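Local coordinates for protein epoxide hydrolase (Aspergillus niger, PDB 3G02) that probably opens epoxides with water to give vicinal diols, here in an enantioselective form of the enzyme produced by directed evolution, at residues A[198-201]-A[202-206]; A[163-166]-A[167-171]; A[310-313]-A[314-317]. The protein carries 9 engineered substitutions. All coordinates share one frame; numbering follows the deposited sequence.

How the contacts relate
Along the chain the three contacts come in series, none nested in or crossing another, and each is local. Contact 2 (163-171) turns the loop that follows strand 143-148 into helix 167-180. Contact 1 (198-206) covers the last two turns of helix 194-205, which links strands 187-191 and 209-214 of the central sheet, and the residue after it. Contact 3 (310-317) spans the junction of helices 307-311 and 315-318 and carries Tyr315. Contact 2 lies in the middle: its helix packs on contact 1 through Leu201 and Leu202, while its cap is tied to contact 3 by polar bonds. Contacts 1 and 3 do not meet. Contacts 2 and 3 also touch the second subunit.

Contact 1 of 3, residues A[198-201]-A[202-206]; sequences VGRL and LGVGF. With FMT (formic acid), chain D.
Val198 and Leu202, one helical turn apart, run alongside each other, with Val198 CG1 4.1 Å from Leu202 CD1. Next to them Leu202 CD2 rests on one face of the Phe206 ring, near the ring's margin, while the edge of that ring, through CD1, meets Leu201 O at 3.5 Å. Val204 turns back on the preceding turn: with CG1 anti to the backbone N (chi1 169°), CG2 is left beside that N and sits 3.1 Å from Arg200 O, a close carbon-oxygen approach.

The backbone bonds are those of an alpha helix. Leu202 N, Gly203 N, Val204 N and Gly205 N donate in turn to the carbonyls of Val198, Gly199, Arg200 and Leu201, and Phe206 N still reaches Leu202 O although Phe206 itself has left helical geometry. These are the last two turns of helix 194-205, the connection of the beta-alpha-beta unit between strands 187-191 and 209-214; the helix starts within the probable nucleophile elbow of the alpha/beta hydrolase fold, where Asp193 is the predicted nucleophile, and Val198 touches the elbow's residues. Leu202 packs against Tyr187 and Ile189 of the first of these strands.

The polar end of Arg200 reaches away from the helix to a formic acid molecule, probably from the crystallisation liquor. The chain bends about its CG-CD bond (chi3 -68°) and offers the edge of its guanidinium. Arg200 NE donates to formic acid O2 at 2.7 Å in a fairly straight bond (158°), and Arg200 NH2 adds a weak one to the same oxygen at 3.2 Å. Arg200 NH1 is hydrogen-bonded to the carbonyl oxygens of Thr361 and Leu335, which would help to hold the guanidinium in place.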
loop_
_atom_site.group_PDB
_atom_site.type_symbol
_atom_site.label_atom_id
_atom_site.label_comp_id
_atom_site.label_asym_id
_atom_site.label_seq_id
_atom_site.Cartn_x
_atom_site.Cartn_y
_atom_site.Cartn_z
ATOM N N VAL A 198 -19.358 12.809 1.665
ATOM C CA VAL A 198 -19.736 14.014 0.922
ATOM C C VAL A 198 -21.224 14.306 1.145
ATOM O O VAL A 198 -21.599 15.442 1.454
ATOM C CB VAL A 198 -19.403 13.892 -0.580
ATOM C CG1 VAL A 198 -19.861 15.129 -1.356
ATOM C CG2 VAL A 198 -17.905 13.686 -0.770
ATOM N N GLY A 199 -22.059 13.272 1.031
ATOM C CA GLY A 199 -23.494 13.399 1.306
ATOM C C GLY A 199 -23.819 13.863 2.719
ATOM O O GLY A 199 -24.731 14.674 2.915
ATOM N N ARG A 200 -23.084 13.348 3.701
ATOM C CA ARG A 200 -23.247 13.771 5.091
ATOM C C ARG A 200 -22.978 15.269 5.234
ATOM O O ARG A 200 -23.765 15.986 5.857
ATOM C CB ARG A 200 -22.327 12.970 6.021
ATOM C CG ARG A 200 -22.433 13.368 7.497
ATOM C CD ARG A 200 -21.725 12.386 8.422
ATOM N NE ARG A 200 -22.394 11.085 8.461
ATOM C CZ ARG A 200 -23.402 10.771 9.272
ATOM N NH1 ARG A 200 -23.879 11.659 10.141
ATOM N NH2 ARG A 200 -23.935 9.555 9.222
ATOM N N LEU A 201 -21.876 15.735 4.648
ATOM C CA LEU A 201 -21.513 17.155 4.710
ATOM C C LEU A 201 -22.561 18.042 4.040
ATOM O O LEU A 201 -22.875 19.131 4.537
ATOM C CB LEU A 201 -20.131 17.399 4.098
ATOM C CG LEU A 201 -18.926 16.775 4.809
ATOM C CD1 LEU A 201 -17.669 17.024 4.003
ATOM C CD2 LEU A 201 -18.765 17.312 6.230
ATOM N N LEU A 202 -23.108 17.571 2.921
ATOM C CA LEU A 202 -24.207 18.270 2.253
ATOM C C LEU A 202 -25.442 18.360 3.152
ATOM O O LEU A 202 -26.058 19.425 3.271
ATOM C CB LEU A 202 -24.542 17.600 0.916
ATOM C CG LEU A 202 -23.455 17.751 -0.158
ATOM C CD1 LEU A 202 -23.655 16.771 -1.300
ATOM C CD2 LEU A 202 -23.389 19.186 -0.681
ATOM N N GLY A 203 -25.791 17.250 3.797
ATOM C CA GLY A 203 -26.910 17.230 4.737
ATOM C C GLY A 203 -26.700 18.168 5.913
ATOM O O GLY A 203 -27.628 18.854 6.345
ATOM N N VAL A 204 -25.470 18.204 6.415
ATOM C CA VAL A 204 -25.121 18.983 7.606
ATOM C C VAL A 204 -25.077 20.496 7.353
ATOM O O VAL A 204 -25.599 21.277 8.159
ATOM C CB VAL A 204 -23.773 18.488 8.208
ATOM C CG1 VAL A 204 -23.240 19.450 9.272
ATOM C CG2 VAL A 204 -23.938 17.092 8.789
ATOM N N GLY A 205 -24.480 20.904 6.238
ATOM C CA GLY A 205 -24.106 22.306 6.057
ATOM C C GLY A 205 -24.621 23.053 4.845
ATOM O O GLY A 205 -24.358 24.249 4.701
ATOM N N PHE A 206 -25.361 22.370 3.976
ATOM C CA PHE A 206 -25.817 22.978 2.731
ATOM C C PHE A 206 -27.341 23.047 2.685
ATOM O O PHE A 206 -28.022 22.017 2.666
ATOM C CB PHE A 206 -25.238 22.231 1.519
ATOM C CG PHE A 206 -23.745 22.399 1.357
ATOM C CD1 PHE A 206 -22.856 21.663 2.140
ATOM C CD2 PHE A 206 -23.230 23.290 0.423
ATOM C CE1 PHE A 206 -21.478 21.815 1.994
ATOM C CE2 PHE A 206 -21.852 23.445 0.267
ATOM C CZ PHE A 206 -20.978 22.708 1.058
HETATM C C FMT D . -20.776 8.661 6.269
HETATM O O1 FMT D . -19.992 7.731 6.080
HETATM O O2 FMT D . -21.453 8.786 7.290
#

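Contact 2 of 3, residues A[163-166]-A[167-171]; sequences KDFG and LMDNA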
loop_
_atom_site.group_PDB
_atom_site.type_symbol
_atom_site.label_atom_id
_atom_site.label_comp_id
_atom_site.label_asym_id
_atom_site.label_seq_id
_atom_site.Cartn_x
_atom_site.Cartn_y
_atom_site.Cartn_z
ATOM N N LYS A 163 -3.203 23.909 -4.606
ATOM C CA LYS A 163 -3.795 23.972 -3.272
ATOM C C LYS A 163 -4.359 22.616 -2.875
ATOM O O LYS A 163 -4.681 21.795 -3.737
ATOM C CB LYS A 163 -4.894 25.048 -3.193
ATOM C CG LYS A 163 -6.023 24.882 -4.213
ATOM C CD LYS A 163 -7.182 25.854 -3.974
ATOM C CE LYS A 163 -8.249 25.244 -3.068
ATOM N NZ LYS A 163 -9.527 26.016 -3.099
ATOM N N ASP A 164 -4.462 22.395 -1.568
ATOM C CA ASP A 164 -5.069 21.189 -1.019
ATOM C C ASP A 164 -6.566 21.180 -1.339
ATOM O O ASP A 164 -7.163 22.228 -1.599
ATOM C CB ASP A 164 -4.817 21.128 0.491
ATOM C CG ASP A 164 -5.022 19.737 1.081
ATOM O OD1 ASP A 164 -5.103 18.739 0.332
ATOM O OD2 ASP A 164 -5.102 19.645 2.325
ATOM N N PHE A 165 -7.154 19.989 -1.348
ATOM C CA PHE A 165 -8.558 19.804 -1.704
ATOM C C PHE A 165 -9.070 18.653 -0.853
ATOM O O PHE A 165 -8.426 17.605 -0.779
ATOM C CB PHE A 165 -8.669 19.462 -3.192
ATOM C CG PHE A 165 -9.985 19.843 -3.828
ATOM C CD1 PHE A 165 -10.250 21.168 -4.186
ATOM C CD2 PHE A 165 -10.939 18.873 -4.107
ATOM C CE1 PHE A 165 -11.457 21.515 -4.801
ATOM C CE2 PHE A 165 -12.147 19.207 -4.718
ATOM C CZ PHE A 165 -12.408 20.528 -5.067
ATOM N N GLY A 166 -10.210 18.848 -0.199
ATOM C CA GLY A 166 -10.722 17.853 0.734
ATOM C C GLY A 166 -12.189 17.540 0.539
ATOM O O GLY A 166 -12.774 17.875 -0.490
ATOM N N LEU A 167 -12.774 16.905 1.547
ATOM C CA LEU A 167 -14.156 16.442 1.478
ATOM C C LEU A 167 -15.165 17.588 1.384
ATOM O O LEU A 167 -16.125 17.497 0.623
ATOM C CB LEU A 167 -14.475 15.503 2.648
ATOM C CG LEU A 167 -13.720 14.165 2.627
ATOM C CD1 LEU A 167 -13.594 13.559 4.013
ATOM C CD2 LEU A 167 -14.379 13.184 1.658
ATOM N N MET A 168 -14.928 18.666 2.130
ATOM C CA MET A 168 -15.805 19.839 2.073
ATOM C C MET A 168 -15.782 20.495 0.696
ATOM O O MET A 168 -16.812 20.961 0.202
ATOM C CB MET A 168 -15.429 20.858 3.153
ATOM C CG MET A 168 -16.418 22.016 3.291
ATOM S SD MET A 168 -18.081 21.473 3.751
ATOM C CE MET A 168 -17.813 20.894 5.422
ATOM N N ASP A 169 -14.604 20.527 0.080
ATOM C CA ASP A 169 -14.449 21.051 -1.272
ATOM C C ASP A 169 -15.258 20.235 -2.280
ATOM O O ASP A 169 -15.894 20.793 -3.178
ATOM C CB ASP A 169 -12.976 21.059 -1.675
ATOM C CG ASP A 169 -12.145 22.027 -0.854
ATOM O OD1 ASP A 169 -12.529 23.210 -0.739
ATOM O OD2 ASP A 169 -11.095 21.603 -0.327
ATOM N N ASN A 170 -15.227 18.913 -2.123
ATOM C CA ASN A 170 -16.040 18.024 -2.941
ATOM C C ASN A 170 -17.529 18.316 -2.785
ATOM O O ASN A 170 -18.262 18.388 -3.778
ATOM C CB ASN A 170 -15.749 16.560 -2.602
ATOM C CG ASN A 170 -14.570 15.998 -3.383
ATOM O OD1 ASN A 170 -14.757 15.319 -4.388
ATOM N ND2 ASN A 170 -13.355 16.280 -2.926
ATOM N N ALA A 171 -17.960 18.488 -1.536
ATOM C CA ALA A 171 -19.352 18.815 -1.223
ATOM C C ALA A 171 -19.767 20.133 -1.871
ATOM O O ALA A 171 -20.831 20.222 -2.488
ATOM C CB ALA A 171 -19.566 18.858 0.280
#
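The N terminus of helix 167-180, in the alpha/beta hydrolase core, is capped here, with Gly166 at the N-cap position and Asp169 at N3. Gly166 N donates to Asp169 OD2 at 2.9 Å, using the anti lone pair of that oxygen, the one turned away from OD1. This is one half of a capping box, since the glycine has no side chain to return the bond to the helix. Asp169 CG stands anti to its carbonyl carbon (chi1 -66°), which swings the carboxylate back over the loop. OD1 is held by Arg172 in a salt bridge.

The Phe165 side chain, with CG anti to its backbone N (chi1 -154°), brings its ring under Asp169 CB. That carbon is 3.4 Å from the centroid of the Phe165 ring and almost straight above it, a CH-pi contact over the face, and the carboxylate runs 25° from the plane of the ring.

Gly166 O takes two bonds from Asn170. The backbone one, from Asn170 N at 3.1 Å, is the first i to i+4 bond of the helix. The second comes from Asn170 ND2 at 3.0 Å; it is nearly straight and lies in the amide plane, yet approaches from well above the plane of the carbonyl.

At the helix start Glu317 OE1 accepts from Leu167 N; farther out, Asp164 OD1 forms a salt bridge with Arg316. With Asp169 and Glu317 both set at the helix start, two carboxylates take up backbone N-H groups and would probably offset the positive end of the helix dipole. The two bonds of ND2, to Gly166 O and His313 NE2, probably hold the Asn170 amide in one orientation, while Gly166 O is satisfied by two donors.

Contact 3 of 3, residues A[310-313]-A[314-317]; sequences RAIH and TYRE. With FMT (formic acid), chain C.
Ile312 and Tyr315 are set nearly perpendicular, Ile312 CB lying 4.0 Å from Tyr315 CD1. Their backbones are joined as well: Tyr315 N donates to Ile312 O at 3.0 Å from well above the carbonyl plane, an i to i+3 bond at the junction of helices 307-311 and 315-318.

His313 turns obliquely across Thr314, NE2 coming 3.5 Å from Thr314 CG2. With CG wedged between its backbone N and carbonyl carbon (chi1 65°), His313 can direct ND1 back to Arg310 O, a 2.9 Å bond in the planes of both ring and carbonyl.

Arg316 lays one guanidinium face over His313 O, 3.4 Å from NH1, without bonding to it; the guanidinium is paired with Asp164 and with Glu47 of the second subunit. One water bridges Ala311 O to Thr314 OG1, and another bridges Ile312 O to Arg316 N.

Tyr315, the predicted proton donor, extends its hydroxyl to O2 of a second formic acid, probably from the crystallisation liquor, at 2.6 Å, while Tyr252 OH binds the same molecule. Such a grip is consistent with the paired tyrosines that hold the epoxide oxygen in enzymes of this family, close to the predicted nucleophile Asp193.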
loop_
_atom_site.group_PDB
_atom_site.type_symbol
_atom_site.label_atom_id
_atom_site.label_comp_id
_atom_site.label_asym_id
_atom_site.label_seq_id
_atom_site.Cartn_x
_atom_site.Cartn_y
_atom_site.Cartn_z
ATOM N N ARG A 310 -5.299 11.014 -8.972
ATOM C CA ARG A 310 -6.073 12.234 -8.734
ATOM C C ARG A 310 -7.221 12.026 -7.751
ATOM O O ARG A 310 -7.594 12.936 -7.011
ATOM C CB ARG A 310 -6.637 12.761 -10.059
ATOM C CG ARG A 310 -5.591 12.958 -11.152
ATOM C CD ARG A 310 -6.183 13.604 -12.398
ATOM N NE ARG A 310 -7.125 12.730 -13.106
ATOM C CZ ARG A 310 -8.417 13.001 -13.304
ATOM N NH1 ARG A 310 -8.965 14.118 -12.827
ATOM N NH2 ARG A 310 -9.169 12.142 -13.981
ATOM N N ALA A 311 -7.784 10.820 -7.750
ATOM C CA ALA A 311 -9.003 10.533 -6.998
ATOM C C ALA A 311 -8.755 10.339 -5.510
ATOM O O ALA A 311 -9.663 10.510 -4.693
ATOM C CB ALA A 311 -9.672 9.302 -7.574
ATOM N N ILE A 312 -7.532 9.966 -5.155
ATOM C CA ILE A 312 -7.266 9.552 -3.777
ATOM C C ILE A 312 -7.008 10.704 -2.799
ATOM O O ILE A 312 -6.758 10.467 -1.619
ATOM C CB ILE A 312 -6.154 8.477 -3.705
ATOM C CG1 ILE A 312 -4.836 8.999 -4.295
ATOM C CG2 ILE A 312 -6.621 7.190 -4.412
ATOM C CD1 ILE A 312 -3.657 8.082 -4.044
ATOM N N HIS A 313 -7.128 11.943 -3.279
ATOM C CA HIS A 313 -6.869 13.121 -2.439
ATOM C C HIS A 313 -7.685 13.141 -1.151
ATOM O O HIS A 313 -7.219 13.635 -0.125
ATOM C CB HIS A 313 -7.064 14.434 -3.224
ATOM C CG HIS A 313 -8.475 14.687 -3.671
ATOM N ND1 HIS A 313 -8.991 14.165 -4.839
ATOM C CD2 HIS A 313 -9.465 15.434 -3.125
ATOM C CE1 HIS A 313 -10.244 14.563 -4.981
ATOM N NE2 HIS A 313 -10.555 15.336 -3.956
ATOM N N THR A 314 -8.895 12.592 -1.204
ATOM C CA THR A 314 -9.797 12.635 -0.061
ATOM C C THR A 314 -9.375 11.719 1.080
ATOM O O THR A 314 -9.790 11.927 2.217
ATOM C CB THR A 314 -11.224 12.247 -0.456
ATOM O OG1 THR A 314 -11.182 11.011 -1.170
ATOM C CG2 THR A 314 -11.845 13.327 -1.337
ATOM N N TYR A 315 -8.561 10.708 0.787
ATOM C CA TYR A 315 -8.230 9.716 1.808
ATOM C C TYR A 315 -7.549 10.286 3.047
ATOM O O TYR A 315 -7.805 9.830 4.153
ATOM C CB TYR A 315 -7.405 8.572 1.220
ATOM C CG TYR A 315 -8.259 7.540 0.530
ATOM C CD1 TYR A 315 -8.730 7.756 -0.764
ATOM C CD2 TYR A 315 -8.611 6.354 1.175
ATOM C CE1 TYR A 315 -9.524 6.810 -1.402
ATOM C CE2 TYR A 315 -9.406 5.404 0.550
ATOM C CZ TYR A 315 -9.860 5.640 -0.737
ATOM O OH TYR A 315 -10.646 4.706 -1.374
ATOM N N ARG A 316 -6.694 11.287 2.866
ATOM C CA ARG A 316 -6.006 11.883 4.017
ATOM C C ARG A 316 -6.969 12.574 4.986
ATOM O O ARG A 316 -6.625 12.782 6.148
ATOM C CB ARG A 316 -4.877 12.816 3.581
ATOM C CG ARG A 316 -5.276 13.917 2.624
ATOM C CD ARG A 316 -4.034 14.651 2.197
ATOM N NE ARG A 316 -4.246 15.618 1.124
ATOM C CZ ARG A 316 -4.159 15.340 -0.174
ATOM N NH1 ARG A 316 -3.898 14.103 -0.585
ATOM N NH2 ARG A 316 -4.342 16.300 -1.068
ATOM N N GLU A 317 -8.171 12.902 4.511
ATOM C CA GLU A 317 -9.243 13.405 5.379
ATOM C C GLU A 317 -10.259 12.320 5.748
ATOM O O GLU A 317 -10.828 12.342 6.842
ATOM C CB GLU A 317 -9.975 14.574 4.721
ATOM C CG GLU A 317 -9.137 15.827 4.548
ATOM C CD GLU A 317 -9.973 17.058 4.252
ATOM O OE1 GLU A 317 -11.172 16.906 3.929
ATOM O OE2 GLU A 317 -9.422 18.178 4.348
HETATM C C FMT C . -13.022 3.092 -0.197
HETATM O O1 FMT C . -13.894 2.384 0.295
HETATM O O2 FMT C . -11.827 2.927 0.051
HETATM O O HOH W 1 -12.174 10.955 -3.706
HETATM O O HOH W 2 -4.889 11.314 0.287
#